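Local coordinates for protein predicted ATPase of the ABC class (Vibrio vulnificus, PDB 5D6A) that binds the ATP analogue AMP-PNP in its P-loop domain and, as an ATPase of the ABC class, probably hydrolyses ATP, at residues A[106-110]-A[169-173]; A[300-306]-A[499-503]; A[416-422]-A[434-438]; A[464-470]-A[519-525]. All coordinates share one frame; numbering follows the deposited sequence.

Contact 1. Residues A[106-110]-A[169-173]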
loop_
_atom_site.group_PDB
_atom_site.type_symbol
_atom_site.label_atom_id
_atom_site.label_comp_id
_atom_site.label_asym_id
_atom_site.label_seq_id
_atom_site.Cartn_x
_atom_site.Cartn_y
_atom_site.Cartn_z
ATOM N N PHE A 106 -0.317 29.333 -12.912
ATOM C CA PHE A 106 0.360 28.863 -14.114
ATOM C C PHE A 106 -0.310 27.595 -14.641
ATOM O O PHE A 106 -0.436 27.409 -15.851
ATOM C CB PHE A 106 1.834 28.586 -13.815
ATOM C CG PHE A 106 2.619 28.127 -15.009
ATOM C CD1 PHE A 106 2.695 26.779 -15.333
ATOM C CD2 PHE A 106 3.287 29.041 -15.807
ATOM C CE1 PHE A 106 3.420 26.352 -16.433
ATOM C CE2 PHE A 106 4.016 28.620 -16.909
ATOM C CZ PHE A 106 4.082 27.274 -17.222
ATOM N N ALA A 107 -0.729 26.725 -13.726
ATOM C CA ALA A 107 -1.398 25.481 -14.103
ATOM C C ALA A 107 -2.761 25.774 -14.715
ATOM O O ALA A 107 -3.173 25.122 -15.672
ATOM C CB ALA A 107 -1.551 24.568 -12.894
ATOM N N GLU A 108 -3.447 26.767 -14.154
ATOM C CA GLU A 108 -4.774 27.165 -14.619
ATOM C C GLU A 108 -4.721 27.765 -16.023
ATOM O O GLU A 108 -5.529 27.406 -16.881
ATOM C CB GLU A 108 -5.402 28.162 -13.636
ATOM C CG GLU A 108 -6.839 28.561 -13.952
ATOM C CD GLU A 108 -7.826 27.406 -13.866
ATOM O OE1 GLU A 108 -7.453 26.308 -13.392
ATOM O OE2 GLU A 108 -8.994 27.603 -14.270
ATOM N N PHE A 109 -3.776 28.674 -16.260
ATOM C CA PHE A 109 -3.644 29.287 -17.582
ATOM C C PHE A 109 -3.195 28.258 -18.616
ATOM O O PHE A 109 -3.463 28.420 -19.801
ATOM C CB PHE A 109 -2.645 30.455 -17.595
ATOM C CG PHE A 109 -2.982 31.573 -16.647
ATOM C CD1 PHE A 109 -4.237 32.166 -16.661
ATOM C CD2 PHE A 109 -2.015 32.089 -15.797
ATOM C CE1 PHE A 109 -4.539 33.208 -15.800
ATOM C CE2 PHE A 109 -2.308 33.134 -14.937
ATOM C CZ PHE A 109 -3.571 33.695 -14.939
ATOM N N ALA A 110 -2.525 27.201 -18.156
ATOM C CA ALA A 110 -2.008 26.160 -19.046
ATOM C C ALA A 110 -2.895 24.914 -19.172
ATOM O O ALA A 110 -2.415 23.867 -19.609
ATOM C CB ALA A 110 -0.610 25.753 -18.600
ATOM N N PHE A 169 1.961 31.921 -20.623
ATOM C CA PHE A 169 1.678 31.402 -19.282
ATOM C C PHE A 169 2.754 31.851 -18.299
ATOM O O PHE A 169 2.454 32.160 -17.147
ATOM C CB PHE A 169 1.570 29.874 -19.276
ATOM C CG PHE A 169 0.687 29.325 -20.358
ATOM C CD1 PHE A 169 -0.597 29.823 -20.548
ATOM C CD2 PHE A 169 1.120 28.277 -21.158
ATOM C CE1 PHE A 169 -1.413 29.317 -21.544
ATOM C CE2 PHE A 169 0.303 27.757 -22.147
ATOM C CZ PHE A 169 -0.965 28.278 -22.340
ATOM N N ILE A 170 4.003 31.885 -18.763
ATOM C CA ILE A 170 5.134 32.320 -17.942
ATOM C C ILE A 170 4.972 33.786 -17.545
ATOM O O ILE A 170 5.323 34.172 -16.429
ATOM C CB ILE A 170 6.479 32.126 -18.677
ATOM C CG1 ILE A 170 6.767 30.633 -18.866
ATOM C CG2 ILE A 170 7.618 32.765 -17.893
ATOM C CD1 ILE A 170 7.954 30.334 -19.759
ATOM N N ARG A 171 4.442 34.594 -18.460
ATOM C CA ARG A 171 4.230 36.015 -18.188
ATOM C C ARG A 171 3.021 36.241 -17.288
ATOM O O ARG A 171 3.150 36.797 -16.200
ATOM C CB ARG A 171 4.072 36.811 -19.489
ATOM C CG ARG A 171 5.346 36.892 -20.315
ATOM C CD ARG A 171 5.184 37.784 -21.535
ATOM N NE ARG A 171 6.421 37.851 -22.319
ATOM C CZ ARG A 171 6.686 37.126 -23.406
ATOM N NH1 ARG A 171 5.795 36.273 -23.900
ATOM N NH2 ARG A 171 7.853 37.276 -24.023
ATOM N N ARG A 172 1.857 35.789 -17.737
ATOM C CA ARG A 172 0.615 35.969 -16.978
ATOM C C ARG A 172 0.696 35.494 -15.527
ATOM O O ARG A 172 0.142 36.131 -14.631
ATOM C CB ARG A 172 -0.543 35.263 -17.679
ATOM C CG ARG A 172 -0.903 35.850 -19.033
ATOM C CD ARG A 172 -2.035 35.063 -19.670
ATOM N NE ARG A 172 -3.278 35.177 -18.909
ATOM C CZ ARG A 172 -4.375 34.460 -19.140
ATOM N NH1 ARG A 172 -4.393 33.543 -20.104
ATOM N NH2 ARG A 172 -5.456 34.647 -18.391
ATOM N N SER A 173 1.389 34.384 -15.298
ATOM C CA SER A 173 1.512 33.835 -13.948
ATOM C C SER A 173 2.454 34.651 -13.061
ATOM O O SER A 173 2.432 34.501 -11.843
ATOM C CB SER A 173 1.998 32.384 -13.998
ATOM O OG SER A 173 3.321 32.309 -14.501
#
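F106 lays its side chain along the last turn of the helix carrying F169, I170 and S173. Its CB lies 3.8 Å from CB of S173. With CG anti to the backbone N (chi1 -179°), the CD2/CE2 side of the ring is carried to the neighbouring helix. There CD2 meets OG of S173, in the ring plane at the edge, while the F169 carbonyl oxygen approaches obliquely. O of F169 accepts from both N and OG of S173, OG at 2.8 Å, which holds the serine against the ring edge. Farther out, CE2 packs on CB of F169 at 3.6 Å and on CG1 of I170 at 3.9 Å, and CZ reaches the same F169 CB. A second layer forms where the helix of F106 ends: CA of A110 sits over the centre of the F169 ring, a CH-pi contact 4.0 Å from the centroid. On the more open side R172 lies across one face of F109, its CB and its guanidinium both against the ring, the two planes 36° apart. Helices 92-109 and 155-172 thus meet at their C-terminal ends, backed by L140 and F142 of strand 137-144 and by I116 of strand 116-117.

Contact 2. Residues A[300-306]-A[499-503]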
loop_
_atom_site.group_PDB
_atom_site.type_symbol
_atom_site.label_atom_id
_atom_site.label_comp_id
_atom_site.label_asym_id
_atom_site.label_seq_id
_atom_site.Cartn_x
_atom_site.Cartn_y
_atom_site.Cartn_z
ATOM N N ALA A 300 5.576 16.201 14.728
ATOM C CA ALA A 300 4.662 15.125 15.134
ATOM C C ALA A 300 4.716 13.931 14.179
ATOM O O ALA A 300 4.533 14.085 12.970
ATOM C CB ALA A 300 3.241 15.652 15.238
HETATM N N MSE A 301 4.967 12.746 14.736
HETATM C CA MSE A 301 5.074 11.515 13.951
HETATM C C MSE A 301 4.050 10.505 14.367
HETATM O O MSE A 301 3.965 10.148 15.541
HETATM C CB MSE A 301 6.464 10.911 14.172
HETATM C CG MSE A 301 6.646 9.519 13.554
HETATM SE SE MSE A 301 6.483 9.562 11.586
HETATM C CE MSE A 301 8.095 10.626 11.218
ATOM N N LYS A 302 3.264 10.026 13.410
ATOM C CA LYS A 302 2.275 9.005 13.701
ATOM C C LYS A 302 2.939 7.658 13.532
ATOM O O LYS A 302 3.503 7.361 12.482
ATOM C CB LYS A 302 1.048 9.115 12.796
ATOM C CG LYS A 302 -0.035 8.090 13.118
ATOM C CD LYS A 302 -1.366 8.487 12.504
ATOM C CE LYS A 302 -2.505 7.544 12.876
ATOM N NZ LYS A 302 -2.347 6.170 12.321
ATOM N N ILE A 303 2.883 6.853 14.583
ATOM C CA ILE A 303 3.484 5.538 14.549
ATOM C C ILE A 303 2.389 4.483 14.565
ATOM O O ILE A 303 1.344 4.660 15.188
ATOM C CB ILE A 303 4.479 5.331 15.714
ATOM C CG1 ILE A 303 3.776 5.395 17.072
ATOM C CG2 ILE A 303 5.584 6.379 15.655
ATOM C CD1 ILE A 303 4.708 5.187 18.247
ATOM N N ARG A 304 2.642 3.396 13.848
ATOM C CA ARG A 304 1.712 2.287 13.744
ATOM C C ARG A 304 2.530 1.016 13.617
ATOM O O ARG A 304 3.762 1.058 13.659
ATOM C CB ARG A 304 0.806 2.462 12.522
ATOM C CG ARG A 304 1.549 2.552 11.195
ATOM C CD ARG A 304 0.590 2.741 10.031
ATOM N NE ARG A 304 -0.333 1.617 9.891
ATOM C CZ ARG A 304 -1.352 1.581 9.035
ATOM N NH1 ARG A 304 -2.136 0.512 8.988
ATOM N NH2 ARG A 304 -1.600 2.611 8.227
ATOM N N ALA A 305 1.851 -0.112 13.459
ATOM C CA ALA A 305 2.539 -1.382 13.319
ATOM C C ALA A 305 2.911 -1.630 11.861
ATOM O O ALA A 305 2.110 -1.396 10.959
ATOM C CB ALA A 305 1.668 -2.512 13.841
ATOM N N GLU A 306 4.145 -2.072 11.645
ATOM C CA GLU A 306 4.640 -2.436 10.319
ATOM C C GLU A 306 5.007 -3.902 10.308
ATOM O O GLU A 306 5.525 -4.434 11.285
ATOM C CB GLU A 306 5.856 -1.609 9.899
ATOM C CG GLU A 306 5.521 -0.367 9.102
ATOM C CD GLU A 306 6.761 0.382 8.644
ATOM O OE1 GLU A 306 7.073 0.347 7.431
ATOM O OE2 GLU A 306 7.446 0.979 9.500
ATOM N N ALA A 499 3.919 2.912 5.205
ATOM C CA ALA A 499 3.566 3.212 6.595
ATOM C C ALA A 499 3.583 4.704 6.912
ATOM O O ALA A 499 2.846 5.158 7.783
ATOM C CB ALA A 499 4.485 2.466 7.546
ATOM N N LEU A 500 4.426 5.456 6.213
ATOM C CA LEU A 500 4.523 6.894 6.422
ATOM C C LEU A 500 3.334 7.543 5.730
ATOM O O LEU A 500 3.460 8.107 4.642
ATOM C CB LEU A 500 5.840 7.430 5.847
ATOM C CG LEU A 500 7.124 6.744 6.325
ATOM C CD1 LEU A 500 8.336 7.384 5.666
ATOM C CD2 LEU A 500 7.252 6.794 7.838
ATOM N N GLU A 501 2.174 7.453 6.372
ATOM C CA GLU A 501 0.938 7.986 5.802
ATOM C C GLU A 501 0.830 9.505 5.877
ATOM O O GLU A 501 -0.016 10.098 5.217
ATOM C CB GLU A 501 -0.289 7.325 6.436
ATOM C CG GLU A 501 -0.487 7.578 7.925
ATOM C CD GLU A 501 -1.713 6.862 8.468
ATOM O OE1 GLU A 501 -2.316 6.056 7.723
ATOM O OE2 GLU A 501 -2.073 7.098 9.639
ATOM N N GLN A 502 1.676 10.129 6.687
ATOM C CA GLN A 502 1.681 11.585 6.795
ATOM C C GLN A 502 2.234 12.260 5.541
ATOM O O GLN A 502 1.913 13.415 5.282
ATOM C CB GLN A 502 2.469 12.041 8.022
ATOM C CG GLN A 502 1.718 11.892 9.332
ATOM C CD GLN A 502 2.566 12.288 10.521
ATOM O OE1 GLN A 502 3.624 11.714 10.747
ATOM N NE2 GLN A 502 2.096 13.252 11.300
ATOM N N LEU A 503 3.065 11.550 4.772
ATOM C CA LEU A 503 3.621 12.118 3.539
ATOM C C LEU A 503 2.499 12.584 2.631
ATOM O O LEU A 503 1.470 11.921 2.519
ATOM C CB LEU A 503 4.512 11.119 2.801
ATOM C CG LEU A 503 5.890 10.844 3.405
ATOM C CD1 LEU A 503 6.621 9.771 2.610
ATOM C CD2 LEU A 503 6.716 12.120 3.458
HETATM O O HOH W 1 6.558 2.130 5.095
#
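Q502 presents its side-chain amide to the backbone of A300 and K302 along the outermost strand, 301-302, of the mixed sheet in the P-loop domain. Q502 and E501 lie in the loop before helix 506-519, in the MRB1590 C-terminal region, which the contact joins to the edge of the P-loop sheet. The strand's other edge is bonded to T357 and L359, so the glutamine occupies the side that no further strand of this sheet takes up. NE2 of Q502 donates to the carbonyl oxygen of A300 at 3.1 Å and OE1 of Q502 accepts from the amide of K302 at 3.2 Å. Both donors stand well above the acceptor's carbonyl plane, the K302 amide by 62°, so neither bond uses an acceptor lone pair in that plane. NE2 also donates to O of E279.

E501, in a type I turn from L500 to L503, crosses K302 obliquely and R304 at about a right angle, the three forming a salt-bridge network. Its chi1 of 64° sets CG between the backbone N and the carbonyl carbon, and the extended carboxylate then reaches both bases. NZ of K302 meets OE2 of E501 on its syn side at 2.9 Å, whereas NH2 of R304 makes a longer salt bridge to OE1 of E501, 3.6 Å, with the guanidinium and carboxylate planes 65° apart. E279 lies close to OE2, a like charge that K302 may offset.

CB of A499 rests against the carboxylate of E306, which R565 holds through OE2. A water donates to E306 OE1 (3.0 Å) and accepts from the A499 backbone N (2.8 Å).

Contact 3. Residues A[416-422]-A[434-438]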
loop_
_atom_site.group_PDB
_atom_site.type_symbol
_atom_site.label_atom_id
_atom_site.label_comp_id
_atom_site.label_asym_id
_atom_site.label_seq_id
_atom_site.Cartn_x
_atom_site.Cartn_y
_atom_site.Cartn_z
ATOM N N LEU A 416 -6.232 5.809 30.899
ATOM C CA LEU A 416 -6.981 6.900 31.537
ATOM C C LEU A 416 -6.309 7.419 32.804
ATOM O O LEU A 416 -6.494 8.578 33.186
ATOM C CB LEU A 416 -8.396 6.436 31.894
ATOM C CG LEU A 416 -9.306 5.994 30.750
ATOM C CD1 LEU A 416 -10.618 5.463 31.310
ATOM C CD2 LEU A 416 -9.550 7.138 29.777
ATOM N N ASP A 417 -5.533 6.554 33.448
ATOM C CA ASP A 417 -4.855 6.898 34.687
ATOM C C ASP A 417 -3.744 7.931 34.481
ATOM O O ASP A 417 -3.685 8.934 35.196
ATOM C CB ASP A 417 -4.292 5.623 35.326
ATOM C CG ASP A 417 -3.850 5.823 36.765
ATOM O OD1 ASP A 417 -4.158 6.877 37.364
ATOM O OD2 ASP A 417 -3.204 4.903 37.307
ATOM N N VAL A 418 -2.885 7.696 33.493
ATOM C CA VAL A 418 -1.745 8.589 33.234
ATOM C C VAL A 418 -2.049 9.775 32.297
ATOM O O VAL A 418 -1.220 10.671 32.144
ATOM C CB VAL A 418 -0.538 7.790 32.674
ATOM C CG1 VAL A 418 -0.799 7.323 31.243
ATOM C CG2 VAL A 418 0.743 8.616 32.739
ATOM N N ALA A 419 -3.231 9.794 31.685
ATOM C CA ALA A 419 -3.588 10.870 30.753
ATOM C C ALA A 419 -3.815 12.209 31.450
ATOM O O ALA A 419 -4.324 12.251 32.564
ATOM C CB ALA A 419 -4.828 10.486 29.960
ATOM N N ASP A 420 -3.428 13.297 30.782
ATOM C CA ASP A 420 -3.625 14.648 31.313
ATOM C C ASP A 420 -5.029 15.115 30.957
ATOM O O ASP A 420 -5.758 15.619 31.813
ATOM C CB ASP A 420 -2.617 15.647 30.733
ATOM C CG ASP A 420 -1.176 15.239 30.968
ATOM O OD1 ASP A 420 -0.805 14.114 30.575
ATOM O OD2 ASP A 420 -0.402 16.061 31.506
ATOM N N ASN A 421 -5.390 14.967 29.681
ATOM C CA ASN A 421 -6.712 15.358 29.194
ATOM C C ASN A 421 -7.365 14.241 28.380
ATOM O O ASN A 421 -6.677 13.471 27.708
ATOM C CB ASN A 421 -6.625 16.629 28.346
ATOM C CG ASN A 421 -5.979 17.782 29.089
ATOM O OD1 ASN A 421 -4.857 17.667 29.577
ATOM N ND2 ASN A 421 -6.673 18.911 29.149
ATOM N N VAL A 422 -8.693 14.159 28.446
ATOM C CA VAL A 422 -9.445 13.137 27.719
ATOM C C VAL A 422 -10.601 13.769 26.943
ATOM O O VAL A 422 -11.478 14.406 27.527
ATOM C CB VAL A 422 -9.997 12.059 28.670
ATOM C CG1 VAL A 422 -10.730 10.980 27.885
ATOM C CG2 VAL A 422 -8.867 11.443 29.482
ATOM N N THR A 434 -12.402 14.787 30.991
ATOM C CA THR A 434 -11.264 14.538 31.872
ATOM C C THR A 434 -11.722 14.337 33.320
ATOM O O THR A 434 -11.222 13.452 34.011
ATOM C CB THR A 434 -10.243 15.696 31.817
ATOM O OG1 THR A 434 -9.862 15.941 30.457
ATOM C CG2 THR A 434 -9.004 15.367 32.636
ATOM N N GLU A 435 -12.672 15.159 33.769
ATOM C CA GLU A 435 -13.203 15.061 35.137
ATOM C C GLU A 435 -13.853 13.708 35.411
ATOM O O GLU A 435 -13.504 13.037 36.382
ATOM C CB GLU A 435 -14.212 16.183 35.412
ATOM C CG GLU A 435 -13.595 17.564 35.595
ATOM C CD GLU A 435 -12.846 17.717 36.911
ATOM O OE1 GLU A 435 -13.158 16.986 37.878
ATOM O OE2 GLU A 435 -11.956 18.592 36.988
ATOM N N LYS A 436 -14.793 13.313 34.555
ATOM C CA LYS A 436 -15.488 12.035 34.724
ATOM C C LYS A 436 -14.527 10.870 34.529
ATOM O O LYS A 436 -14.713 9.806 35.117
ATOM C CB LYS A 436 -16.658 11.903 33.741
ATOM C CG LYS A 436 -17.662 13.046 33.785
ATOM C CD LYS A 436 -18.259 13.257 35.167
ATOM C CE LYS A 436 -19.231 14.424 35.160
ATOM N NZ LYS A 436 -19.783 14.702 36.513
ATOM N N ALA A 437 -13.504 11.078 33.701
ATOM C CA ALA A 437 -12.505 10.042 33.444
ATOM C C ALA A 437 -11.737 9.686 34.716
ATOM O O ALA A 437 -11.435 8.517 34.953
ATOM C CB ALA A 437 -11.543 10.483 32.350
ATOM N N LYS A 438 -11.425 10.695 35.528
ATOM C CA LYS A 438 -10.702 10.474 36.781
ATOM C C LYS A 438 -11.590 9.762 37.803
ATOM O O LYS A 438 -11.108 8.943 38.584
ATOM C CB LYS A 438 -10.193 11.800 37.362
ATOM C CG LYS A 438 -9.288 12.608 36.437
ATOM C CD LYS A 438 -8.033 11.847 36.024
ATOM C CE LYS A 438 -7.168 12.668 35.077
ATOM N NZ LYS A 438 -5.968 11.915 34.620
#
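L416 begins the contact beside A437 and K438: its carbonyl oxygen lies 3.7 Å from NZ of K438, and its side chain, like A437, packs on L379 of the second subunit. The carbonyl of D417 follows at a similar distance from the same ammonium. It is A419, however, that receives the bond: its O accepts from K438 NZ at 2.7 Å, with a C=O...N angle of 163°. The lysine gets there by bending once, at chi2 (-59°), and then running straight out from the helix, so that its charge sits amid backbone oxygens of the turn leading into the strand. The carboxylate of D420 turns to a salt bridge with R398, while its carbonyl oxygen is touched by CG2 of T434 at 3.4 Å. OG1 of T434 lies 3.4 Å from CA of N421. V422 closes the contact. Its N donates to OG1 of T434 over 2.9 Å in a nearly straight bond (166°), and the same hydroxyl is bonded to D432, so it is gripped between strand amide and carboxylate. Beyond it, CG2 of V422 meets CB of A437 at 4.0 Å, an apolar patch continued by V264 of strand 260-264. The threonine and the lysine, one turn apart on helix 434-443, tie this helix to the turn before strand 421-425 and to the strand itself. That strand pairs with 260-264 and with 430-432, an edge hairpin running into a helix, consistent with the edge of the sheet in an ABC-type P-loop ATPase core.

Contact 4. Residues A[464-470]-A[519-525]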
loop_
_atom_site.group_PDB
_atom_site.type_symbol
_atom_site.label_atom_id
_atom_site.label_comp_id
_atom_site.label_asym_id
_atom_site.label_seq_id
_atom_site.Cartn_x
_atom_site.Cartn_y
_atom_site.Cartn_z
ATOM N N LEU A 464 25.614 7.132 11.155
ATOM C CA LEU A 464 25.273 6.683 9.806
ATOM C C LEU A 464 26.529 6.614 8.945
ATOM O O LEU A 464 27.374 7.504 9.010
ATOM C CB LEU A 464 24.275 7.647 9.161
ATOM C CG LEU A 464 23.860 7.363 7.710
ATOM C CD1 LEU A 464 23.163 6.016 7.583
ATOM C CD2 LEU A 464 22.963 8.474 7.192
ATOM N N HIS A 465 26.648 5.559 8.140
ATOM C CA HIS A 465 27.793 5.411 7.245
ATOM C C HIS A 465 27.447 6.150 5.951
ATOM O O HIS A 465 27.055 5.532 4.959
ATOM C CB HIS A 465 28.073 3.937 6.939
ATOM C CG HIS A 465 29.428 3.689 6.350
ATOM N ND1 HIS A 465 30.222 2.626 6.725
ATOM C CD2 HIS A 465 30.157 4.406 5.465
ATOM C CE1 HIS A 465 31.362 2.674 6.060
ATOM N NE2 HIS A 465 31.350 3.748 5.293
ATOM N N CYS A 466 27.594 7.472 5.964
ATOM C CA CYS A 466 27.266 8.308 4.802
ATOM C C CYS A 466 27.907 7.864 3.483
ATOM O O CYS A 466 27.280 7.953 2.432
ATOM C CB CYS A 466 27.639 9.763 5.077
ATOM S SG CYS A 466 26.742 10.500 6.457
ATOM N N SER A 467 29.145 7.386 3.539
ATOM C CA SER A 467 29.850 6.958 2.329
ATOM C C SER A 467 29.328 5.637 1.740
ATOM O O SER A 467 29.529 5.368 0.555
ATOM C CB SER A 467 31.349 6.834 2.601
ATOM O OG SER A 467 31.621 5.815 3.541
ATOM N N ALA A 468 28.673 4.817 2.558
ATOM C CA ALA A 468 28.131 3.540 2.084
ATOM C C ALA A 468 26.975 3.759 1.101
ATOM O O ALA A 468 26.650 2.874 0.308
ATOM C CB ALA A 468 27.680 2.683 3.258
ATOM N N LEU A 469 26.358 4.939 1.167
ATOM C CA LEU A 469 25.263 5.297 0.264
ATOM C C LEU A 469 25.780 5.488 -1.158
ATOM O O LEU A 469 25.069 5.217 -2.127
ATOM C CB LEU A 469 24.569 6.574 0.743
ATOM C CG LEU A 469 23.804 6.478 2.066
ATOM C CD1 LEU A 469 23.433 7.858 2.588
ATOM C CD2 LEU A 469 22.569 5.608 1.904
HETATM N N MSE A 470 27.021 5.957 -1.270
HETATM C CA MSE A 470 27.667 6.173 -2.569
HETATM C C MSE A 470 27.819 4.863 -3.295
HETATM O O MSE A 470 27.649 4.799 -4.513
HETATM C CB MSE A 470 29.033 6.826 -2.339
HETATM C CG MSE A 470 29.826 7.088 -3.617
HETATM SE SE MSE A 470 28.856 8.327 -4.796
HETATM C CE MSE A 470 29.441 10.023 -3.985
ATOM N N LEU A 519 24.203 13.100 1.236
ATOM C CA LEU A 519 24.841 12.417 2.357
ATOM C C LEU A 519 25.968 11.538 1.828
ATOM O O LEU A 519 27.009 11.403 2.462
ATOM C CB LEU A 519 23.831 11.557 3.125
ATOM C CG LEU A 519 22.667 12.267 3.826
ATOM C CD1 LEU A 519 21.698 11.245 4.400
ATOM C CD2 LEU A 519 23.159 13.212 4.915
ATOM N N ALA A 520 25.752 10.965 0.646
ATOM C CA ALA A 520 26.730 10.087 0.004
ATOM C C ALA A 520 28.038 10.779 -0.379
ATOM O O ALA A 520 29.050 10.110 -0.581
ATOM C CB ALA A 520 26.113 9.444 -1.230
ATOM N N GLN A 521 28.020 12.107 -0.474
ATOM C CA GLN A 521 29.203 12.875 -0.857
ATOM C C GLN A 521 30.205 13.046 0.285
ATOM O O GLN A 521 31.340 13.453 0.050
ATOM C CB GLN A 521 28.787 14.264 -1.355
ATOM C CG GLN A 521 27.746 14.260 -2.468
ATOM C CD GLN A 521 28.223 13.593 -3.748
ATOM O OE1 GLN A 521 29.401 13.639 -4.082
ATOM N NE2 GLN A 521 27.294 12.994 -4.482
ATOM N N HIS A 522 29.790 12.733 1.513
ATOM C CA HIS A 522 30.653 12.906 2.688
ATOM C C HIS A 522 31.620 11.752 2.937
ATOM O O HIS A 522 31.309 10.588 2.670
ATOM C CB HIS A 522 29.806 13.196 3.925
ATOM C CG HIS A 522 29.116 14.521 3.867
ATOM N ND1 HIS A 522 27.912 14.707 3.223
ATOM C CD2 HIS A 522 29.476 15.734 4.351
ATOM C CE1 HIS A 522 27.553 15.974 3.322
ATOM N NE2 HIS A 522 28.485 16.619 4.001
ATOM N N ALA A 523 32.786 12.113 3.476
ATOM C CA ALA A 523 33.905 11.196 3.735
ATOM C C ALA A 523 33.576 9.841 4.375
ATOM O O ALA A 523 33.934 8.799 3.817
ATOM C CB ALA A 523 34.972 11.908 4.561
ATOM N N GLY A 524 32.928 9.843 5.539
ATOM C CA GLY A 524 32.625 8.580 6.214
ATOM C C GLY A 524 31.404 8.587 7.110
ATOM O O GLY A 524 30.304 8.921 6.674
ATOM N N TRP A 525 31.601 8.201 8.368
ATOM C CA TRP A 525 30.509 8.142 9.334
ATOM C C TRP A 525 30.179 9.501 9.934
ATOM O O TRP A 525 31.051 10.359 10.073
ATOM C CB TRP A 525 30.862 7.194 10.478
ATOM C CG TRP A 525 31.006 5.765 10.084
ATOM C CD1 TRP A 525 32.102 5.170 9.538
ATOM C CD2 TRP A 525 30.025 4.734 10.240
ATOM N NE1 TRP A 525 31.861 3.834 9.328
ATOM C CE2 TRP A 525 30.595 3.539 9.754
ATOM C CE3 TRP A 525 28.717 4.706 10.739
ATOM C CZ2 TRP A 525 29.903 2.326 9.753
ATOM C CZ3 TRP A 525 28.029 3.502 10.733
ATOM C CH2 TRP A 525 28.624 2.327 10.243
#
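H465 and W525 come together through different first torsions: CG of H465 stands anti to its own N (chi1 -164°), that of W525 anti to the carbonyl carbon (chi1 -65°), and the indole is thereby swung over the histidine. CB of H465 lies over the six-membered ring of W525, 3.6 Å from its centroid and almost on the normal, a CH-pi contact. The imidazole itself meets the five-membered ring obliquely, with planes at 45°. R572 adds a cation-pi contact to the same indole. Beside them the O of L464 receives a CA-H...O contact from W525, 3.2 Å from its CA.

Strand 463-465 runs between 525-526 and 571-572 in a small antiparallel sheet, L464 bonding to N526 and H465 to Q570 through the backbone. After H465, the centre of an inverse gamma turn, the chain enters helix 468-475, and this helix start faces the type I turn, L519 to H522, that follows helix 506-519. The carbonyl oxygen of C466 is met by CA of A520 at 3.3 Å, again a CA-H...O contact. At the start of the turn L519 lies side by side with L469, CD1 of L469 being 3.8 Å from CB of L519. CB of L469 is as far from CB of A520, while CD2 of L464 touches CD1 of L519 from across. Selenomethionine M470 folds at chi2 and chi3, which lays its CE beside O of A520 and the side-chain amide of Q521.

Overall arrangement
Contact 2 lies nearest the middle of the chain, its centre about 11 Å away, and contact 3 farthest, at about 32 Å. These two reach the same mixed sheet, one at its edge strand 301-302 and the other at 421-425, with centres about 25 Å apart. Contacts 2 and 4 interlock along the chain: segments 499-503 and 519-525 flank helix 506-519, one facing the P-loop domain, the other a small sheet. Contact 1 is separate, about 20 Å from contact 2 at the nearest atoms. Its helix ends are largely buried and aromatic. Contact 4 is also mainly apolar, though partly exposed, whereas contact 2 combines salt bridges with side-chain-to-backbone hydrogen bonds, and contact 3 relies on the latter, one of them from a lysine.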